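Local coordinates for viral protein F93 (Sulfolobus turreted icosahedral virus, PDB 2CO5) that probably binds DNA as a dimeric winged-helix protein, possibly regulating transcription in the virus's archaeal host, at residues 12-16 / 79-83; 30-34 / 43-47. All blocks are in the same frame, centred on the assembly; numbering follows the deposited sequence.

Contact 1. Residues 12-16 / 79-83; sequences YIILK and KEFEE
Phe81 reaches from helix 75-92 to helix 9-20 and is met there by Leu15, Lys16 and Tyr12. Apolar packing carries most of the contact. CB of Leu15 lies 3.9 Å from CD1 of Phe81, at the level where the backbones come nearest, Leu15 CA to Phe81 CA being 6.1 Å. The CD2 methyl of Leu15 runs on past the Phe81 backbone towards Glu80, whose CG is 4.2 Å away; the methylenes of the glutamate can pack on leucine while its carboxylate lies beyond them. On the next residue the aliphatic part of Lys16 serves in the same way. Its CG stands anti to the backbone N (chi1 -179°) and the chain bends at chi2, which brings CD to 3.6 Å from CZ of Phe81 and carries the ammonium past the ring.

The aromatic pair is looser. The rings of Tyr12 and Phe81 are tilted by only 16° but offset so far that little of one covers the other, the centroids being 5.9 Å apart. They meet chiefly through CE1 of each, at 3.8 Å. The polar link between these helices falls just outside the segment: Tyr12 OH is hydrogen-bonded to His85, one turn on from Phe81 in helix 75-92. Ile91 of the second subunit packs on the Tyr12 side chain.

Phenylalanine suits this buried place because a flat hydrocarbon can fill the gap between axes 10.0 Å apart. Cohesion between the two segments therefore rests on dispersion and the hydrophobic effect, with the Tyr12-His85 bond adding a directional tie between the same helices.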
ATOM      1  N   TYR B  12       2.577  -4.804   5.302  1.00 51.26           N
ATOM      2  CA  TYR B  12       3.239  -3.843   6.182  1.00 50.01           C
ATOM      3  C   TYR B  12       2.741  -4.005   7.609  1.00 49.32           C
ATOM      4  O   TYR B  12       3.525  -4.070   8.546  1.00 48.23           O
ATOM      5  CB  TYR B  12       3.003  -2.405   5.713  1.00 49.30           C
ATOM      6  CG  TYR B  12       3.554  -1.381   6.681  1.00 51.78           C
ATOM      7  CD1 TYR B  12       4.919  -1.105   6.725  1.00 57.69           C
ATOM      8  CD2 TYR B  12       2.715  -0.713   7.576  1.00 46.35           C
ATOM      9  CE1 TYR B  12       5.436  -0.181   7.622  1.00 48.40           C
ATOM     10  CE2 TYR B  12       3.221   0.206   8.480  1.00 42.39           C
ATOM     11  CZ  TYR B  12       4.590   0.466   8.498  1.00 52.55           C
ATOM     12  OH  TYR B  12       5.108   1.379   9.378  1.00 47.01           O
ATOM     13  N   ILE B  13       1.429  -4.087   7.762  1.00 49.53           N
ATOM     14  CA  ILE B  13       0.822  -4.239   9.071  1.00 49.60           C
ATOM     15  C   ILE B  13       1.287  -5.510   9.789  1.00 50.69           C
ATOM     16  O   ILE B  13       1.609  -5.464  10.975  1.00 51.42           O
ATOM     17  CB  ILE B  13      -0.711  -4.212   8.963  1.00 48.42           C
ATOM     18  CG1 ILE B  13      -1.179  -2.782   8.706  1.00 45.34           C
ATOM     19  CG2 ILE B  13      -1.336  -4.756  10.220  1.00 49.10           C
ATOM     20  CD1 ILE B  13      -2.602  -2.684   8.240  1.00 57.66           C
ATOM     21  N   ILE B  14       1.334  -6.635   9.076  1.00 49.73           N
ATOM     22  CA  ILE B  14       1.816  -7.891   9.654  1.00 48.35           C
ATOM     23  C   ILE B  14       3.260  -7.752  10.148  1.00 51.24           C
ATOM     24  O   ILE B  14       3.566  -8.108  11.287  1.00 51.22           O
ATOM     25  CB  ILE B  14       1.737  -9.063   8.648  1.00 48.93           C
ATOM     26  CG1 ILE B  14       0.272  -9.473   8.417  1.00 47.32           C
ATOM     27  CG2 ILE B  14       2.546 -10.249   9.157  1.00 47.32           C
ATOM     28  CD1 ILE B  14       0.068 -10.449   7.274  1.00 42.10           C
ATOM     29  N   LEU B  15       4.136  -7.238   9.287  1.00 50.16           N
ATOM     30  CA  LEU B  15       5.553  -7.039   9.640  1.00 51.24           C
ATOM     31  C   LEU B  15       5.741  -6.049  10.791  1.00 51.15           C
ATOM     32  O   LEU B  15       6.631  -6.218  11.625  1.00 48.36           O
ATOM     33  CB  LEU B  15       6.351  -6.567   8.413  1.00 52.28           C
ATOM     34  CG  LEU B  15       7.032  -7.642   7.555  1.00 56.63           C
ATOM     35  CD1 LEU B  15       6.258  -8.936   7.567  1.00 50.97           C
ATOM     36  CD2 LEU B  15       7.269  -7.155   6.125  1.00 49.44           C
ATOM     37  N   LYS B  16       4.909  -5.010  10.825  1.00 51.64           N
ATOM     38  CA  LYS B  16       5.006  -3.988  11.863  1.00 51.56           C
ATOM     39  C   LYS B  16       4.629  -4.560  13.228  1.00 52.43           C
ATOM     40  O   LYS B  16       5.247  -4.212  14.238  1.00 49.55           O
ATOM     41  CB  LYS B  16       4.126  -2.782  11.509  1.00 49.91           C
ATOM     42  CG  LYS B  16       4.144  -1.615  12.521  1.00 48.72           C
ATOM     43  CD  LYS B  16       5.514  -1.012  12.686  1.00 51.71           C
ATOM     44  CE  LYS B  16       5.483   0.200  13.618  1.00 61.06           C
ATOM     45  NZ  LYS B  16       6.856   0.600  14.038  1.00 74.81           N
ATOM     46  N   LYS B  79      14.821  -6.491   7.014  1.00 47.28           N
ATOM     47  CA  LYS B  79      15.256  -5.683   5.874  1.00 47.91           C
ATOM     48  C   LYS B  79      14.074  -5.313   4.971  1.00 47.68           C
ATOM     49  O   LYS B  79      14.017  -4.198   4.462  1.00 48.03           O
ATOM     50  CB  LYS B  79      16.335  -6.413   5.062  1.00 46.65           C
ATOM     51  CG  LYS B  79      16.981  -5.561   3.969  1.00 44.04           C
ATOM     52  CD  LYS B  79      18.184  -6.258   3.346  1.00 51.77           C
ATOM     53  CE  LYS B  79      18.824  -5.400   2.260  1.00 56.44           C
ATOM     54  NZ  LYS B  79      20.051  -6.021   1.696  1.00 50.60           N
ATOM     55  N   GLU B  80      13.142  -6.244   4.776  1.00 47.33           N
ATOM     56  CA  GLU B  80      11.933  -5.971   3.988  1.00 47.98           C
ATOM     57  C   GLU B  80      11.023  -4.968   4.681  1.00 47.85           C
ATOM     58  O   GLU B  80      10.443  -4.097   4.027  1.00 49.87           O
ATOM     59  CB  GLU B  80      11.152  -7.262   3.715  1.00 48.27           C
ATOM     60  CG  GLU B  80       9.883  -7.079   2.858  1.00 49.91           C
ATOM     61  CD  GLU B  80      10.181  -6.630   1.435  1.00 51.35           C
ATOM     62  OE1 GLU B  80      11.114  -7.186   0.814  1.00 56.22           O
ATOM     63  OE2 GLU B  80       9.474  -5.734   0.931  1.00 50.01           O
ATOM     64  N   PHE B  81      10.896  -5.092   5.999  1.00 49.43           N
ATOM     65  CA  PHE B  81      10.098  -4.150   6.784  1.00 48.80           C
ATOM     66  C   PHE B  81      10.646  -2.734   6.652  1.00 49.86           C
ATOM     67  O   PHE B  81       9.888  -1.780   6.459  1.00 49.54           O
ATOM     68  CB  PHE B  81      10.068  -4.554   8.264  1.00 46.77           C
ATOM     69  CG  PHE B  81       9.530  -3.477   9.171  1.00 53.05           C
ATOM     70  CD1 PHE B  81       8.176  -3.183   9.190  1.00 46.84           C
ATOM     71  CD2 PHE B  81      10.386  -2.739   9.985  1.00 61.46           C
ATOM     72  CE1 PHE B  81       7.675  -2.179  10.017  1.00 45.72           C
ATOM     73  CE2 PHE B  81       9.893  -1.737  10.814  1.00 60.18           C
ATOM     74  CZ  PHE B  81       8.537  -1.457  10.829  1.00 51.14           C
ATOM     75  N   GLU B  82      11.962  -2.605   6.767  1.00 46.20           N
ATOM     76  CA  GLU B  82      12.607  -1.310   6.655  1.00 47.89           C
ATOM     77  C   GLU B  82      12.366  -0.714   5.276  1.00 48.95           C
ATOM     78  O   GLU B  82      12.045   0.471   5.153  1.00 49.97           O
ATOM     79  CB  GLU B  82      14.100  -1.431   6.958  1.00 49.10           C
ATOM     80  CG  GLU B  82      14.392  -1.703   8.430  1.00 52.21           C
ATOM     81  CD  GLU B  82      15.864  -2.001   8.718  1.00 49.69           C
ATOM     82  OE1 GLU B  82      16.708  -1.820   7.812  1.00 50.60           O
ATOM     83  OE2 GLU B  82      16.166  -2.424   9.855  1.00 50.60           O
ATOM     84  N   GLU B  83      12.497  -1.540   4.242  1.00 48.68           N
ATOM     85  CA  GLU B  83      12.178  -1.112   2.882  1.00 51.37           C
ATOM     86  C   GLU B  83      10.719  -0.667   2.742  1.00 50.51           C
ATOM     87  O   GLU B  83      10.441   0.386   2.171  1.00 50.62           O
ATOM     88  CB  GLU B  83      12.474  -2.223   1.876  1.00 51.28           C
ATOM     89  CG  GLU B  83      13.952  -2.532   1.714  1.00 56.58           C
ATOM     90  CD  GLU B  83      14.222  -3.488   0.569  1.00 56.90           C
ATOM     91  OE1 GLU B  83      13.776  -3.197  -0.567  1.00 92.47           O
ATOM     92  OE2 GLU B  83      14.885  -4.526   0.804  1.00 85.96           O
TER

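Contact 2. Residues 30-34 / 43-47; sequences LRSEI and SDGVL
Arg31 and Asp44 bridge the outer side of the helix-turn-helix unit of this winged-helix protein, in which helix 30-38 is followed by helix 44-56, the probable recognition helix. The arginine chain is extended from CG to NE and meets the aspartate at about a right angle, the guanidinium and carboxylate planes standing 89° apart. NH1 lies 3.0 Å from OD1 of Asp44, a salt bridge whose hydrogen bond is weak, bent to 136° at the hydrogen. One guanidinium face lies over the start of helix 44-56, with CA of Ser43 above its centre. Serine is a common N-cap residue, and an acidic Asp44 probably suits the partial positive charge of the first turn.

Deeper in, Leu47 points back at helix 30-38. Its CG is anti to the backbone N (chi1 -176°), and the two methyls then part: CD2 packs 3.8 Å from CB of Arg31, while CD1 meets CD1 of Ile34 at 3.9 Å, the two side chains running alongside with opposite headings. Leu30 adds a looser apolar touch on Leu47. Branched aliphatics suit this buried side, and a long arginine can span from it to the partly exposed edge. There a water accepts from Asp44 N at 3.2 Å and, weakly, from Arg31 NH1.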
ATOM      1  N   LEU B  30      -1.744 -12.954  16.420  1.00 47.58           N
ATOM      2  CA  LEU B  30      -1.507 -11.968  15.366  1.00 49.90           C
ATOM      3  C   LEU B  30      -2.769 -11.198  15.004  1.00 47.34           C
ATOM      4  O   LEU B  30      -2.740  -9.980  14.910  1.00 47.71           O
ATOM      5  CB  LEU B  30      -0.926 -12.639  14.113  1.00 50.53           C
ATOM      6  CG  LEU B  30      -0.655 -11.730  12.911  1.00 54.05           C
ATOM      7  CD1 LEU B  30       0.252 -10.559  13.289  1.00 48.34           C
ATOM      8  CD2 LEU B  30      -0.059 -12.541  11.770  1.00 51.98           C
ATOM      9  N   ARG B  31      -3.874 -11.910  14.803  1.00 51.26           N
ATOM     10  CA  ARG B  31      -5.117 -11.271  14.362  1.00 51.77           C
ATOM     11  C   ARG B  31      -5.596 -10.247  15.393  1.00 51.22           C
ATOM     12  O   ARG B  31      -5.930  -9.115  15.042  1.00 48.17           O
ATOM     13  CB  ARG B  31      -6.213 -12.317  14.093  1.00 52.18           C
ATOM     14  CG  ARG B  31      -7.439 -11.734  13.397  1.00 54.05           C
ATOM     15  CD  ARG B  31      -8.527 -12.771  13.106  1.00 49.29           C
ATOM     16  NE  ARG B  31      -9.769 -12.103  12.709  1.00 47.75           N
ATOM     17  CZ  ARG B  31     -10.909 -12.716  12.395  1.00 52.07           C
ATOM     18  NH1 ARG B  31     -11.006 -14.042  12.408  1.00 39.46           N
ATOM     19  NH2 ARG B  31     -11.965 -11.994  12.060  1.00 47.28           N
ATOM     20  N   SER B  32      -5.618 -10.660  16.660  1.00 49.94           N
ATOM     21  CA  SER B  32      -5.993  -9.782  17.770  1.00 49.70           C
ATOM     22  C   SER B  32      -5.081  -8.566  17.875  1.00 49.37           C
ATOM     23  O   SER B  32      -5.554  -7.452  18.064  1.00 49.72           O
ATOM     24  CB  SER B  32      -5.938 -10.551  19.091  1.00 47.27           C
ATOM     25  OG  SER B  32      -6.878 -11.602  19.093  1.00 61.78           O
ATOM     26  N   GLU B  33      -3.773  -8.797  17.772  1.00 50.80           N
ATOM     27  CA  GLU B  33      -2.777  -7.730  17.840  1.00 49.00           C
ATOM     28  C   GLU B  33      -3.029  -6.664  16.785  1.00 48.47           C
ATOM     29  O   GLU B  33      -3.013  -5.474  17.079  1.00 48.86           O
ATOM     30  CB  GLU B  33      -1.368  -8.302  17.645  1.00 50.70           C
ATOM     31  CG  GLU B  33      -0.754  -8.890  18.889  1.00 49.01           C
ATOM     32  CD  GLU B  33      -0.425  -7.830  19.925  1.00 52.74           C
ATOM     33  OE1 GLU B  33       0.393  -6.930  19.628  1.00 56.69           O
ATOM     34  OE2 GLU B  33      -0.988  -7.905  21.035  1.00 62.20           O
ATOM     35  N   ILE B  34      -3.245  -7.106  15.553  1.00 51.19           N
ATOM     36  CA  ILE B  34      -3.560  -6.212  14.444  1.00 49.96           C
ATOM     37  C   ILE B  34      -4.825  -5.407  14.729  1.00 48.64           C
ATOM     38  O   ILE B  34      -4.862  -4.195  14.498  1.00 46.96           O
ATOM     39  CB  ILE B  34      -3.747  -7.002  13.135  1.00 50.30           C
ATOM     40  CG1 ILE B  34      -2.404  -7.539  12.642  1.00 55.23           C
ATOM     41  CG2 ILE B  34      -4.380  -6.130  12.061  1.00 51.58           C
ATOM     42  CD1 ILE B  34      -2.544  -8.575  11.531  1.00 54.02           C
ATOM     43  N   SER B  43      -9.893 -11.006   8.213  1.00 48.13           N
ATOM     44  CA  SER B  43     -10.475 -12.341   8.345  1.00 48.09           C
ATOM     45  C   SER B  43      -9.385 -13.419   8.262  1.00 46.74           C
ATOM     46  O   SER B  43      -8.295 -13.173   7.733  1.00 45.95           O
ATOM     47  CB  SER B  43     -11.537 -12.559   7.266  1.00 46.52           C
ATOM     48  OG  SER B  43     -10.973 -12.447   5.970  1.00 51.71           O
ATOM     49  N   ASP B  44      -9.674 -14.601   8.798  1.00 46.29           N
ATOM     50  CA  ASP B  44      -8.715 -15.718   8.769  1.00 48.46           C
ATOM     51  C   ASP B  44      -8.368 -16.142   7.340  1.00 49.94           C
ATOM     52  O   ASP B  44      -7.201 -16.371   7.013  1.00 49.99           O
ATOM     53  CB  ASP B  44      -9.268 -16.927   9.532  1.00 48.02           C
ATOM     54  CG  ASP B  44      -9.473 -16.647  11.018  1.00 50.67           C
ATOM     55  OD1 ASP B  44      -8.716 -15.833  11.583  1.00 67.89           O
ATOM     56  OD2 ASP B  44     -10.387 -17.250  11.624  1.00 62.78           O
ATOM     57  N   GLY B  45      -9.389 -16.245   6.496  1.00 48.41           N
ATOM     58  CA  GLY B  45      -9.208 -16.678   5.117  1.00 50.28           C
ATOM     59  C   GLY B  45      -8.321 -15.756   4.297  1.00 51.55           C
ATOM     60  O   GLY B  45      -7.826 -16.162   3.251  1.00 50.61           O
ATOM     61  N   VAL B  46      -8.131 -14.518   4.764  1.00 51.43           N
ATOM     62  CA  VAL B  46      -7.215 -13.572   4.130  1.00 48.52           C
ATOM     63  C   VAL B  46      -5.872 -13.536   4.850  1.00 52.79           C
ATOM     64  O   VAL B  46      -4.829 -13.528   4.205  1.00 52.81           O
ATOM     65  CB  VAL B  46      -7.804 -12.148   4.085  1.00 51.01           C
ATOM     66  CG1 VAL B  46      -6.773 -11.141   3.541  1.00 48.37           C
ATOM     67  CG2 VAL B  46      -9.068 -12.130   3.234  1.00 43.25           C
ATOM     68  N   LEU B  47      -5.897 -13.534   6.179  1.00 49.14           N
ATOM     69  CA  LEU B  47      -4.681 -13.358   6.967  1.00 48.45           C
ATOM     70  C   LEU B  47      -3.691 -14.501   6.836  1.00 47.71           C
ATOM     71  O   LEU B  47      -2.522 -14.272   6.551  1.00 48.88           O
ATOM     72  CB  LEU B  47      -5.024 -13.186   8.447  1.00 46.52           C
ATOM     73  CG  LEU B  47      -3.853 -12.898   9.389  1.00 47.52           C
ATOM     74  CD1 LEU B  47      -3.237 -11.539   9.081  1.00 44.32           C
ATOM     75  CD2 LEU B  47      -4.321 -12.971  10.834  1.00 45.27           C
TER
HETATM   76  O   HOH W   1     -12.737 -14.822   9.641  1.00 50.25           O

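The centres of the two contacts lie about 16 Å apart, and along the chain contact 2 falls wholly between the two segments of contact 1. Helix 9-20 joins them: one side takes helix 75-92 in contact 1, while Ile13 and Ile14 on the same turns reach the helix-turn-helix pair of contact 2. Ile13 CG2 is 3.8 Å from Ile34 CG2, and Ile14 CD1 is 3.9 Å from Leu47 CD1, making one continuous apolar core. Contact 1 thus ties the C-terminal helix, just beyond which Cys93 forms an interchain disulfide, to the helical body, whereas contact 2 packs the probable DNA-reading helix against helix 30-38; the same core lies between these two helices.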